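Side-chain contacts in transcriptional regulator, marR family, putative (Sulfolobus solfataricus, PDB 3F3X), which probably binds DNA as a dimeric winged helix-turn-helix transcription factor of the MarR family: residues 31-36 / 104-109; 41-46 / 94-99; 46-51 / 57-62; 73-76 / 81-84. All blocks are in the same frame, centred on the assembly; numbering follows the deposited sequence. Where two conformers were deposited one is given.

How the interactions relate
From the N terminus, the chain leaves helix 3-33 and opens interaction 1, which closes only at helix 98-118 and so encloses the other three contacts. Within it, interaction 2 starts on helix 37-48 and closes on strand 92-96, at the far side of the helix-turn-helix. Two short loops lie inside that span: interaction 3, joining the end of helix 37-48 to helix 53-60, and then interaction 4, joining helix 64-76 to strand 80-85. These two follow one another without crossing. T46 belongs to both interactions 2 and 3, which also share a sulfate, while a salt bridge between E95 and R81 links interaction 2 to interaction 4.

Interaction 1. Residues 31-36 / 104-109; sequences KLMNLS and LLEANE
M33 faces A107 where the end of helix 3-33 comes up against the middle of helix 98-118, and their CA atoms, 7.7 Å apart, are the nearest across the two segments. Just past M33 the chain turns out of helical geometry at N34, whose phi is positive, and L35 follows as part of the connection to helix 37-48; both M33 and L35 direct CB at residues 104-109. Helix 98-118 presents E106 and A107 in return.

M33 does most of the touching. With chi1 at -53° and the chain straight through chi2, the sulfur lies against the backbone of A107, SD being 3.7 Å from A107 CA and 4.0 Å from A107 CB. The bend at chi3 (78°) then turns the terminal methyl toward E106, still close to the backbone N of A107, and CE stops 3.4 Å from E106 CB. The same methyl lies 3.5 Å from E106 OE1, the two side chains crossing obliquely. L35 adds a looser contact, its CD1 4.4 Å from A107 CB.

Alanine suits this helix face because its small CB lets the thioether settle close to the main chain, and that CB also packs on F40 and L29. V103, one turn before A107, touches both M33 and L35 and extends the apolar patch. The join is thus made by dispersion forces with a flexible, polarisable methionine as filler; the E106 carboxylate lies at its exposed margin, where its charge can stay hydrated while its aliphatic part supports the methyl.

Interaction 2. Residues 41-46 / 94-99; sequences SILKAT and VEITPK. With SO4 (sulfate ion), chain B.
T46 and I96 meet where residues 41-46 of helix 37-48 run almost perpendicular (85°) to strand residues 94-96. From T46 CB, 4.0 Å from V94 O, the side chain forks. OG1, placed between the backbone N and the carbonyl carbon (chi1 57°), turns back to donate to I42 O at 2.9 Å; that oxygen also takes the T46 amide, from the opposite face of its plane. T46 OG1 also rests 3.6 Å from I96 CB. The other branch, CG2, lies 3.5 Å from V94 O and 3.7 Å from V94 CG1. I96 is modelled in two conformers; in the one given, CD1 comes to 4.1 Å from L43 CD2, a contact the second may not keep.

A water bridges the backbones, donating a hydrogen bond to T46 O and accepting one from I96 N. On another side, the extended K44 carries NZ to 2.8 Å from O4 of the sulfate, which K16 and Q9 of the second subunit also bind. A methionine in place of K44 would probably leave the anion short of one charged donor.

Because threonine spends its hydroxyl on its own helix, it can offer the wing strand of this winged-helix domain a methyl.

Interaction 3. Residues 46-51 / 57-62; sequences TSEEPR and ANRYFV. With SO4 (sulfate ion), chain B.
R59, on helix 53-60, meets the carboxylate of E48 end-on, each terminal nitrogen bonded to a different oxygen. NH1 lies 2.8 Å from E48 OE1 and NH2 3.0 Å from E48 OE2; both N-H directions are nearly straight at 176°, and the two flat groups are only 21° from coplanar. With CG anti to the backbone N (chi1 178°) and the chain extended as far as NE, the guanidinium is carried across to the end of helix 37-48. E48 OE1 does double duty, using its anti lone pair for R51 NH2 at 2.7 Å. The shared carboxylate probably eases the closeness of two arginines whose guanidinium planes stand steeply to each other.

The second edge of R59 serves the sulfate, NE donating to O3 and NH2 to O2, each at 2.9 Å, while Y55 OH bonds NH1. Replacing R59 by a leucine would probably leave E48 with R51 as its remaining partner here and deprive the sulfate of two donors.

Helix 53-60 is the first of the helix-turn-helix, and residues 57-62 run from it into the turn before helix 64-76. Y60 comes next: one face of its ring lies under R59 CG, 3.8 Å above the plane, and its hydroxyl donates to sulfate O2 at 2.6 Å. Tyrosine thus supplies a flat platform for the arginine chain and a donor at its end. F61 then leaves the helix with positive phi, and V62 N bonds back to A57 O, as in a Schellman motif. F61 packs on G20 of the second subunit, whose R19 donates to Y60 O.

Interaction 4. Residues 73-76 / 81-84; sequences KLEA and RRIR
E75 and R82 are joined by a salt bridge in which a single carboxylate oxygen takes two donors. R82 presents the side of its guanidinium, with NE 2.8 Å and NH2 2.9 Å from E75 OE1, and the oxygen sits within the guanidinium plane. The carboxylate itself is turned 42° from that plane. A bend at chi3 (-70°) turns the guanidinium toward the helix; its NH1 bridges in turn to D72, one turn earlier on helix 64-76. Two acids on one helix face suit an arginine, which can give separate N-H edges to each.

The second oxygen makes a hydrogen bond to the main chain: R82 N donates to E75 OE2 at 2.9 Å, arriving from above the carboxylate plane. Glutamate is long enough for both tasks, since with CG anti to its own N (chi1 179°) it stretches across to the strand.

In the winged-helix fold this places the contact between helix 64-76, the second helix of the helix-turn-helix and by family precedent probably the one that reads DNA, and strand 80-85, the first strand of the wing.

Van der Waals contacts complete the account. E75 OE2 rests 3.2 Å from R81 CA and 3.7 Å from R81 CB, while the charged end of R81 heads off to form its salt bridge with E95 on the neighbouring strand. The R82 side chain also packs on T68 and V71 of helix 64-76.

Interaction 1. Residues 31-36 / 104-109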
loop_
_atom_site.group_PDB
_atom_site.type_symbol
_atom_site.label_atom_id
_atom_site.label_comp_id
_atom_site.label_asym_id
_atom_site.label_seq_id
_atom_site.Cartn_x
_atom_site.Cartn_y
_atom_site.Cartn_z
ATOM N N LYS A 31 -5.017 9.644 -16.323
ATOM C CA LYS A 31 -5.748 9.854 -17.567
ATOM C C LYS A 31 -6.522 11.164 -17.639
ATOM O O LYS A 31 -6.596 11.783 -18.697
ATOM C CB LYS A 31 -6.658 8.651 -17.819
ATOM C CG LYS A 31 -5.840 7.403 -18.082
ATOM C CD LYS A 31 -6.689 6.188 -18.293
ATOM C CE LYS A 31 -5.829 5.056 -18.809
ATOM N NZ LYS A 31 -6.611 3.805 -18.952
ATOM N N LEU A 32 -7.064 11.608 -16.510
ATOM C CA LEU A 32 -7.835 12.852 -16.485
ATOM C C LEU A 32 -7.006 14.116 -16.263
ATOM O O LEU A 32 -7.326 15.187 -16.795
ATOM C CB LEU A 32 -8.914 12.777 -15.395
ATOM C CG LEU A 32 -9.959 11.667 -15.553
ATOM C CD1 LEU A 32 -10.919 11.692 -14.386
ATOM C CD2 LEU A 32 -10.712 11.854 -16.856
ATOM N N MET A 33 -5.931 13.994 -15.489
ATOM C CA MET A 33 -5.124 15.167 -15.169
ATOM C C MET A 33 -3.615 15.042 -15.349
ATOM O O MET A 33 -2.883 16.001 -15.102
ATOM C CB MET A 33 -5.423 15.587 -13.728
ATOM C CG MET A 33 -6.904 15.782 -13.444
ATOM S SD MET A 33 -7.251 16.196 -11.728
ATOM C CE MET A 33 -6.810 17.947 -11.724
ATOM N N ASN A 34 -3.157 13.874 -15.782
ATOM C CA ASN A 34 -1.736 13.630 -15.975
ATOM C C ASN A 34 -1.019 13.845 -14.644
ATOM O O ASN A 34 0.076 14.408 -14.586
ATOM C CB ASN A 34 -1.176 14.564 -17.056
ATOM C CG ASN A 34 0.261 14.254 -17.407
ATOM O OD1 ASN A 34 0.648 13.090 -17.514
ATOM N ND2 ASN A 34 1.063 15.298 -17.604
ATOM N N LEU A 35 -1.669 13.398 -13.573
ATOM C CA LEU A 35 -1.123 13.496 -12.224
ATOM C C LEU A 35 -1.129 12.114 -11.603
ATOM O O LEU A 35 -1.838 11.222 -12.065
ATOM C CB LEU A 35 -1.974 14.420 -11.344
ATOM C CG LEU A 35 -2.037 15.913 -11.659
ATOM C CD1 LEU A 35 -2.958 16.595 -10.645
ATOM C CD2 LEU A 35 -0.633 16.517 -11.610
ATOM N N SER A 36 -0.337 11.946 -10.552
ATOM C CA SER A 36 -0.277 10.683 -9.835
ATOM C C SER A 36 -0.880 10.923 -8.457
ATOM O O SER A 36 -1.184 12.061 -8.091
ATOM C CB SER A 36 1.167 10.215 -9.681
ATOM O OG SER A 36 1.877 11.046 -8.776
ATOM N N LEU A 104 -5.305 21.229 -7.362
ATOM C CA LEU A 104 -5.593 20.432 -6.176
ATOM C C LEU A 104 -7.103 20.301 -5.956
ATOM O O LEU A 104 -7.595 19.226 -5.603
ATOM C CB LEU A 104 -4.958 21.060 -4.937
ATOM C CG LEU A 104 -5.385 20.443 -3.602
ATOM C CD1 LEU A 104 -5.068 18.947 -3.581
ATOM C CD2 LEU A 104 -4.660 21.153 -2.467
ATOM N N LEU A 105 -7.837 21.395 -6.156
ATOM C CA LEU A 105 -9.290 21.371 -5.976
ATOM C C LEU A 105 -9.917 20.331 -6.897
ATOM O O LEU A 105 -10.800 19.575 -6.491
ATOM C CB LEU A 105 -9.896 22.746 -6.268
ATOM C CG LEU A 105 -9.588 23.875 -5.281
ATOM C CD1 LEU A 105 -10.201 25.181 -5.784
ATOM C CD2 LEU A 105 -10.138 23.514 -3.902
ATOM N N GLU A 106 -9.446 20.296 -8.137
ATOM C CA GLU A 106 -9.949 19.351 -9.126
ATOM C C GLU A 106 -9.543 17.920 -8.780
ATOM O O GLU A 106 -10.370 17.010 -8.827
ATOM C CB GLU A 106 -9.423 19.725 -10.513
ATOM C CG GLU A 106 -9.985 21.037 -11.050
ATOM C CD GLU A 106 -9.254 21.536 -12.283
ATOM O OE1 GLU A 106 -8.595 20.718 -12.962
ATOM O OE2 GLU A 106 -9.347 22.748 -12.578
ATOM N N ALA A 107 -8.272 17.717 -8.434
ATOM C CA ALA A 107 -7.790 16.380 -8.084
ATOM C C ALA A 107 -8.543 15.852 -6.859
ATOM O O ALA A 107 -8.896 14.671 -6.798
ATOM C CB ALA A 107 -6.274 16.414 -7.806
ATOM N N ASN A 108 -8.781 16.731 -5.887
ATOM C CA ASN A 108 -9.509 16.360 -4.677
ATOM C C ASN A 108 -10.908 15.883 -5.052
ATOM O O ASN A 108 -11.389 14.876 -4.535
ATOM C CB ASN A 108 -9.615 17.555 -3.724
ATOM C CG ASN A 108 -10.501 17.265 -2.522
ATOM O OD1 ASN A 108 -11.578 17.847 -2.372
ATOM N ND2 ASN A 108 -10.055 16.360 -1.665
ATOM N N GLU A 109 -11.555 16.614 -5.954
ATOM C CA GLU A 109 -12.898 16.257 -6.400
ATOM C C GLU A 109 -12.903 14.879 -7.063
ATOM O O GLU A 109 -13.779 14.057 -6.794
ATOM C CB GLU A 109 -13.419 17.289 -7.402
ATOM C CG GLU A 109 -14.907 17.172 -7.661
ATOM C CD GLU A 109 -15.725 18.048 -6.734
ATOM O OE1 GLU A 109 -15.364 18.168 -5.541
ATOM O OE2 GLU A 109 -16.736 18.613 -7.200
#

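Interaction 2. Residues 41-46 / 94-99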
loop_
_atom_site.group_PDB
_atom_site.type_symbol
_atom_site.label_atom_id
_atom_site.label_comp_id
_atom_site.label_asym_id
_atom_site.label_seq_id
_atom_site.Cartn_x
_atom_site.Cartn_y
_atom_site.Cartn_z
ATOM N N SER A 41 -0.951 14.164 -3.133
ATOM C CA SER A 41 -0.516 14.291 -1.743
ATOM C C SER A 41 0.397 15.498 -1.526
ATOM O O SER A 41 0.254 16.233 -0.542
ATOM C CB SER A 41 0.210 13.019 -1.300
ATOM O OG SER A 41 -0.667 11.908 -1.311
ATOM N N ILE A 42 1.342 15.696 -2.439
ATOM C CA ILE A 42 2.267 16.815 -2.333
ATOM C C ILE A 42 1.503 18.130 -2.432
ATOM O O ILE A 42 1.754 19.063 -1.662
ATOM C CB ILE A 42 3.358 16.740 -3.432
ATOM C CG1 ILE A 42 4.262 15.530 -3.161
ATOM C CG2 ILE A 42 4.177 18.039 -3.471
ATOM C CD1 ILE A 42 5.281 15.266 -4.253
ATOM N N LEU A 43 0.567 18.206 -3.372
ATOM C CA LEU A 43 -0.225 19.418 -3.517
ATOM C C LEU A 43 -1.036 19.672 -2.245
ATOM O O LEU A 43 -1.111 20.800 -1.772
ATOM C CB LEU A 43 -1.162 19.314 -4.727
ATOM C CG LEU A 43 -0.448 19.329 -6.086
ATOM C CD1 LEU A 43 -1.457 19.148 -7.217
ATOM C CD2 LEU A 43 0.292 20.649 -6.263
ATOM N N LYS A 44 -1.631 18.628 -1.678
ATOM C CA LYS A 44 -2.421 18.820 -0.465
ATOM C C LYS A 44 -1.577 19.356 0.694
ATOM O O LYS A 44 -1.948 20.336 1.343
ATOM C CB LYS A 44 -3.089 17.513 -0.039
ATOM C CG LYS A 44 -3.924 17.658 1.239
ATOM C CD LYS A 44 -4.531 16.333 1.671
ATOM C CE LYS A 44 -5.334 16.490 2.958
ATOM N NZ LYS A 44 -5.806 15.166 3.465
ATOM N N ALA A 45 -0.438 18.717 0.950
ATOM C CA ALA A 45 0.434 19.136 2.046
ATOM C C ALA A 45 0.968 20.565 1.880
ATOM O O ALA A 45 1.014 21.335 2.847
ATOM C CB ALA A 45 1.596 18.160 2.181
ATOM N N THR A 46 1.383 20.916 0.664
ATOM C CA THR A 46 1.905 22.258 0.425
ATOM C C THR A 46 0.796 23.311 0.388
ATOM O O THR A 46 1.055 24.487 0.625
ATOM C CB THR A 46 2.749 22.333 -0.883
ATOM O OG1 THR A 46 1.965 21.912 -2.007
ATOM C CG2 THR A 46 3.997 21.440 -0.764
ATOM N N VAL A 94 9.105 23.440 -0.650
ATOM C CA VAL A 94 8.179 23.324 -1.771
ATOM C C VAL A 94 6.974 24.207 -1.465
ATOM O O VAL A 94 6.309 24.039 -0.448
ATOM C CB VAL A 94 7.687 21.872 -1.962
ATOM C CG1 VAL A 94 6.751 21.793 -3.168
ATOM C CG2 VAL A 94 8.875 20.936 -2.161
ATOM N N GLU A 95 6.711 25.157 -2.348
ATOM C CA GLU A 95 5.594 26.069 -2.186
ATOM C C GLU A 95 4.618 25.848 -3.324
ATOM O O GLU A 95 5.022 25.729 -4.482
ATOM C CB GLU A 95 6.089 27.519 -2.204
ATOM C CG GLU A 95 4.968 28.555 -2.215
ATOM C CD GLU A 95 5.492 29.981 -2.309
ATOM O OE1 GLU A 95 6.403 30.228 -3.128
ATOM O OE2 GLU A 95 4.980 30.853 -1.576
ATOM N N ILE A 96 3.330 25.781 -2.999
ATOM C CA ILE A 96 2.316 25.573 -4.022
ATOM C C ILE A 96 2.086 26.902 -4.748
ATOM O O ILE A 96 2.298 27.972 -4.177
ATOM C CB ILE A 96 0.988 25.056 -3.392
ATOM C CG1 ILE A 96 0.122 24.393 -4.463
ATOM C CG2 ILE A 96 0.218 26.212 -2.740
ATOM C CD1 ILE A 96 -1.108 23.688 -3.905
ATOM N N THR A 97 1.679 26.828 -6.009
ATOM C CA THR A 97 1.424 28.026 -6.810
ATOM C C THR A 97 -0.092 28.171 -6.955
ATOM O O THR A 97 -0.844 27.231 -6.679
ATOM C CB THR A 97 1.998 27.893 -8.229
ATOM O OG1 THR A 97 1.271 26.874 -8.926
ATOM C CG2 THR A 97 3.487 27.518 -8.186
ATOM N N PRO A 98 -0.564 29.352 -7.383
ATOM C CA PRO A 98 -2.008 29.541 -7.547
ATOM C C PRO A 98 -2.599 28.481 -8.475
ATOM O O PRO A 98 -3.706 27.982 -8.247
ATOM C CB PRO A 98 -2.101 30.949 -8.122
ATOM C CG PRO A 98 -0.965 31.648 -7.413
ATOM C CD PRO A 98 0.155 30.631 -7.536
ATOM N N LYS A 99 -1.856 28.132 -9.518
ATOM C CA LYS A 99 -2.315 27.114 -10.458
ATOM C C LYS A 99 -2.391 25.773 -9.732
ATOM O O LYS A 99 -3.321 24.990 -9.937
ATOM C CB LYS A 99 -1.357 27.010 -11.644
ATOM C CG LYS A 99 -1.800 26.022 -12.709
ATOM C CD LYS A 99 -0.809 26.000 -13.858
ATOM C CE LYS A 99 -1.178 24.953 -14.890
ATOM N NZ LYS A 99 -0.147 24.872 -15.958
HETATM S S SO4 B . -2.642 13.451 4.180
HETATM O O1 SO4 B . -2.907 12.167 3.502
HETATM O O2 SO4 B . -2.364 14.489 3.177
HETATM O O3 SO4 B . -1.473 13.307 5.073
HETATM O O4 SO4 B . -3.832 13.831 4.961
HETATM O O HOH W 1 3.000 26.280 -0.197
#

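Interaction 3. Residues 46-51 / 57-62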
loop_
_atom_site.group_PDB
_atom_site.type_symbol
_atom_site.label_atom_id
_atom_site.label_comp_id
_atom_site.label_asym_id
_atom_site.label_seq_id
_atom_site.Cartn_x
_atom_site.Cartn_y
_atom_site.Cartn_z
ATOM N N THR A 46 1.383 20.916 0.664
ATOM C CA THR A 46 1.905 22.258 0.425
ATOM C C THR A 46 0.796 23.311 0.388
ATOM O O THR A 46 1.055 24.487 0.625
ATOM C CB THR A 46 2.749 22.333 -0.883
ATOM O OG1 THR A 46 1.965 21.912 -2.007
ATOM C CG2 THR A 46 3.997 21.440 -0.764
ATOM N N SER A 47 -0.437 22.896 0.105
ATOM C CA SER A 47 -1.544 23.849 0.085
ATOM C C SER A 47 -1.769 24.358 1.511
ATOM O O SER A 47 -2.305 25.450 1.717
ATOM C CB SER A 47 -2.829 23.195 -0.438
ATOM O OG SER A 47 -3.402 22.325 0.525
ATOM N N GLU A 48 -1.357 23.551 2.489
ATOM C CA GLU A 48 -1.488 23.903 3.905
ATOM C C GLU A 48 -0.453 24.966 4.292
ATOM O O GLU A 48 -0.765 25.934 4.990
ATOM C CB GLU A 48 -1.307 22.644 4.767
ATOM C CG GLU A 48 -2.413 21.610 4.566
ATOM C CD GLU A 48 -2.017 20.214 5.016
ATOM O OE1 GLU A 48 -0.911 20.046 5.576
ATOM O OE2 GLU A 48 -2.816 19.280 4.798
ATOM N N GLU A 49 0.777 24.769 3.834
ATOM C CA GLU A 49 1.879 25.698 4.075
ATOM C C GLU A 49 3.086 25.109 3.347
ATOM O O GLU A 49 3.108 23.912 3.054
ATOM C CB GLU A 49 2.184 25.835 5.580
ATOM C CG GLU A 49 2.938 24.647 6.201
ATOM C CD GLU A 49 3.257 24.861 7.678
ATOM O OE1 GLU A 49 2.328 24.800 8.508
ATOM O OE2 GLU A 49 4.438 25.100 8.008
ATOM N N PRO A 50 4.094 25.937 3.025
ATOM C CA PRO A 50 5.275 25.418 2.329
ATOM C C PRO A 50 5.890 24.278 3.141
ATOM O O PRO A 50 5.969 24.364 4.364
ATOM C CB PRO A 50 6.186 26.640 2.242
ATOM C CG PRO A 50 5.192 27.783 2.138
ATOM C CD PRO A 50 4.188 27.397 3.203
ATOM N N ARG A 51 6.311 23.215 2.461
ATOM C CA ARG A 51 6.876 22.050 3.137
ATOM C C ARG A 51 8.248 21.677 2.599
ATOM O O ARG A 51 8.488 21.747 1.392
ATOM C CB ARG A 51 5.962 20.837 2.948
ATOM C CG ARG A 51 4.502 21.046 3.324
ATOM C CD ARG A 51 4.345 21.307 4.810
ATOM N NE ARG A 51 2.953 21.187 5.230
ATOM C CZ ARG A 51 2.545 21.231 6.493
ATOM N NH1 ARG A 51 3.423 21.398 7.475
ATOM N NH2 ARG A 51 1.261 21.096 6.775
ATOM N N ALA A 57 8.589 13.544 2.345
ATOM C CA ALA A 57 8.948 12.129 2.323
ATOM C C ALA A 57 8.496 11.463 3.619
ATOM O O ALA A 57 8.000 10.334 3.622
ATOM C CB ALA A 57 10.451 11.979 2.160
ATOM N N ASN A 58 8.679 12.183 4.718
ATOM C CA ASN A 58 8.320 11.718 6.051
ATOM C C ASN A 58 6.823 11.500 6.230
ATOM O O ASN A 58 6.388 10.488 6.778
ATOM C CB ASN A 58 8.798 12.741 7.077
ATOM C CG ASN A 58 9.671 12.132 8.142
ATOM O OD1 ASN A 58 9.185 11.470 9.060
ATOM N ND2 ASN A 58 10.977 12.344 8.022
ATOM N N ARG A 59 6.035 12.464 5.771
ATOM C CA ARG A 59 4.592 12.389 5.908
ATOM C C ARG A 59 3.970 11.321 5.026
ATOM O O ARG A 59 3.026 10.651 5.435
ATOM C CB ARG A 59 3.970 13.758 5.603
ATOM C CG ARG A 59 2.443 13.812 5.651
ATOM C CD ARG A 59 1.965 15.262 5.646
ATOM N NE ARG A 59 0.554 15.403 5.293
ATOM C CZ ARG A 59 -0.106 16.557 5.303
ATOM N NH1 ARG A 59 0.516 17.678 5.664
ATOM N NH2 ARG A 59 -1.375 16.601 4.912
ATOM N N TYR A 60 4.505 11.143 3.825
ATOM C CA TYR A 60 3.934 10.161 2.915
ATOM C C TYR A 60 4.674 8.838 2.794
ATOM O O TYR A 60 4.331 7.998 1.966
ATOM C CB TYR A 60 3.738 10.808 1.546
ATOM C CG TYR A 60 2.749 11.951 1.639
ATOM C CD1 TYR A 60 3.169 13.283 1.547
ATOM C CD2 TYR A 60 1.411 11.701 1.938
ATOM C CE1 TYR A 60 2.273 14.337 1.762
ATOM C CE2 TYR A 60 0.507 12.742 2.158
ATOM C CZ TYR A 60 0.945 14.059 2.071
ATOM O OH TYR A 60 0.053 15.083 2.310
ATOM N N PHE A 61 5.676 8.651 3.644
ATOM C CA PHE A 61 6.461 7.424 3.653
ATOM C C PHE A 61 7.035 7.010 2.304
ATOM O O PHE A 61 6.921 5.854 1.897
ATOM C CB PHE A 61 5.634 6.270 4.228
ATOM C CG PHE A 61 5.305 6.427 5.687
ATOM C CD1 PHE A 61 4.338 7.335 6.106
ATOM C CD2 PHE A 61 5.967 5.666 6.648
ATOM C CE1 PHE A 61 4.034 7.487 7.459
ATOM C CE2 PHE A 61 5.671 5.809 8.008
ATOM C CZ PHE A 61 4.702 6.720 8.412
ATOM N N VAL A 62 7.649 7.956 1.607
ATOM C CA VAL A 62 8.282 7.664 0.332
ATOM C C VAL A 62 9.709 8.185 0.451
ATOM O O VAL A 62 10.010 8.996 1.329
ATOM C CB VAL A 62 7.565 8.362 -0.850
ATOM C CG1 VAL A 62 6.172 7.777 -1.037
ATOM C CG2 VAL A 62 7.480 9.848 -0.596
HETATM S S SO4 B . -2.642 13.451 4.180
HETATM O O1 SO4 B . -2.907 12.167 3.502
HETATM O O2 SO4 B . -2.364 14.489 3.177
HETATM O O3 SO4 B . -1.473 13.307 5.073
HETATM O O4 SO4 B . -3.832 13.831 4.961
#

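Interaction 4. Residues 73-76 / 81-84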
loop_
_atom_site.group_PDB
_atom_site.type_symbol
_atom_site.label_atom_id
_atom_site.label_comp_id
_atom_site.label_asym_id
_atom_site.label_seq_id
_atom_site.Cartn_x
_atom_site.Cartn_y
_atom_site.Cartn_z
ATOM N N LYS A 73 8.454 17.123 -11.777
ATOM C CA LYS A 73 7.368 17.227 -12.745
ATOM C C LYS A 73 6.371 18.306 -12.355
ATOM O O LYS A 73 5.947 19.101 -13.196
ATOM C CB LYS A 73 6.660 15.881 -12.898
ATOM C CG LYS A 73 6.815 15.285 -14.290
ATOM C CD LYS A 73 6.513 13.797 -14.318
ATOM C CE LYS A 73 6.842 13.209 -15.684
ATOM N NZ LYS A 73 6.731 11.723 -15.706
ATOM N N LEU A 74 6.008 18.343 -11.077
ATOM C CA LEU A 74 5.071 19.349 -10.595
ATOM C C LEU A 74 5.595 20.759 -10.839
ATOM O O LEU A 74 4.844 21.643 -11.250
ATOM C CB LEU A 74 4.802 19.149 -9.102
ATOM C CG LEU A 74 3.972 17.913 -8.745
ATOM C CD1 LEU A 74 3.950 17.733 -7.242
ATOM C CD2 LEU A 74 2.549 18.067 -9.284
ATOM N N GLU A 75 6.881 20.979 -10.584
ATOM C CA GLU A 75 7.438 22.306 -10.789
ATOM C C GLU A 75 7.492 22.650 -12.274
ATOM O O GLU A 75 7.251 23.791 -12.661
ATOM C CB GLU A 75 8.835 22.420 -10.161
ATOM C CG GLU A 75 9.460 23.793 -10.365
ATOM C CD GLU A 75 10.576 24.100 -9.379
ATOM O OE1 GLU A 75 11.385 23.193 -9.087
ATOM O OE2 GLU A 75 10.648 25.257 -8.911
ATOM N N ALA A 76 7.795 21.654 -13.100
ATOM C CA ALA A 76 7.861 21.860 -14.542
ATOM C C ALA A 76 6.480 22.258 -15.066
ATOM O O ALA A 76 6.365 23.023 -16.029
ATOM C CB ALA A 76 8.342 20.585 -15.227
ATOM N N ARG A 81 6.780 25.173 -6.693
ATOM C CA ARG A 81 8.098 25.708 -6.973
ATOM C C ARG A 81 8.946 25.373 -5.771
ATOM O O ARG A 81 8.426 25.199 -4.664
ATOM C CB ARG A 81 8.074 27.235 -7.175
ATOM C CG ARG A 81 7.838 28.068 -5.915
ATOM C CD ARG A 81 8.120 29.549 -6.190
ATOM N NE ARG A 81 7.285 30.069 -7.271
ATOM C CZ ARG A 81 6.001 30.386 -7.138
ATOM N NH1 ARG A 81 5.399 30.255 -5.964
ATOM N NH2 ARG A 81 5.310 30.796 -8.191
ATOM N N ARG A 82 10.249 25.250 -5.991
ATOM C CA ARG A 82 11.165 24.991 -4.898
ATOM C C ARG A 82 11.844 26.315 -4.582
ATOM O O ARG A 82 12.253 27.046 -5.489
ATOM C CB ARG A 82 12.211 23.948 -5.299
ATOM C CG ARG A 82 11.788 22.517 -5.007
ATOM C CD ARG A 82 12.706 21.501 -5.667
ATOM N NE ARG A 82 12.528 21.517 -7.115
ATOM C CZ ARG A 82 12.856 20.516 -7.923
ATOM N NH1 ARG A 82 13.391 19.403 -7.430
ATOM N NH2 ARG A 82 12.621 20.618 -9.220
ATOM N N ILE A 83 11.922 26.641 -3.299
ATOM C CA ILE A 83 12.584 27.856 -2.854
ATOM C C ILE A 83 13.422 27.446 -1.657
ATOM O O ILE A 83 13.240 26.361 -1.104
ATOM C CB ILE A 83 11.582 28.956 -2.419
ATOM C CG1 ILE A 83 10.578 28.386 -1.418
ATOM C CG2 ILE A 83 10.896 29.551 -3.651
ATOM C CD1 ILE A 83 9.613 29.410 -0.866
ATOM N N ARG A 84 14.356 28.298 -1.269
ATOM C CA ARG A 84 15.211 27.991 -0.133
ATOM C C ARG A 84 14.538 28.497 1.126
ATOM O O ARG A 84 13.809 29.492 1.086
ATOM C CB ARG A 84 16.567 28.671 -0.297
ATOM C CG ARG A 84 17.386 28.167 -1.479
ATOM C CD ARG A 84 18.586 29.067 -1.712
ATOM N NE ARG A 84 18.174 30.386 -2.180
ATOM C CZ ARG A 84 18.961 31.456 -2.205
ATOM N NH1 ARG A 84 20.218 31.373 -1.781
ATOM N NH2 ARG A 84 18.493 32.610 -2.667
#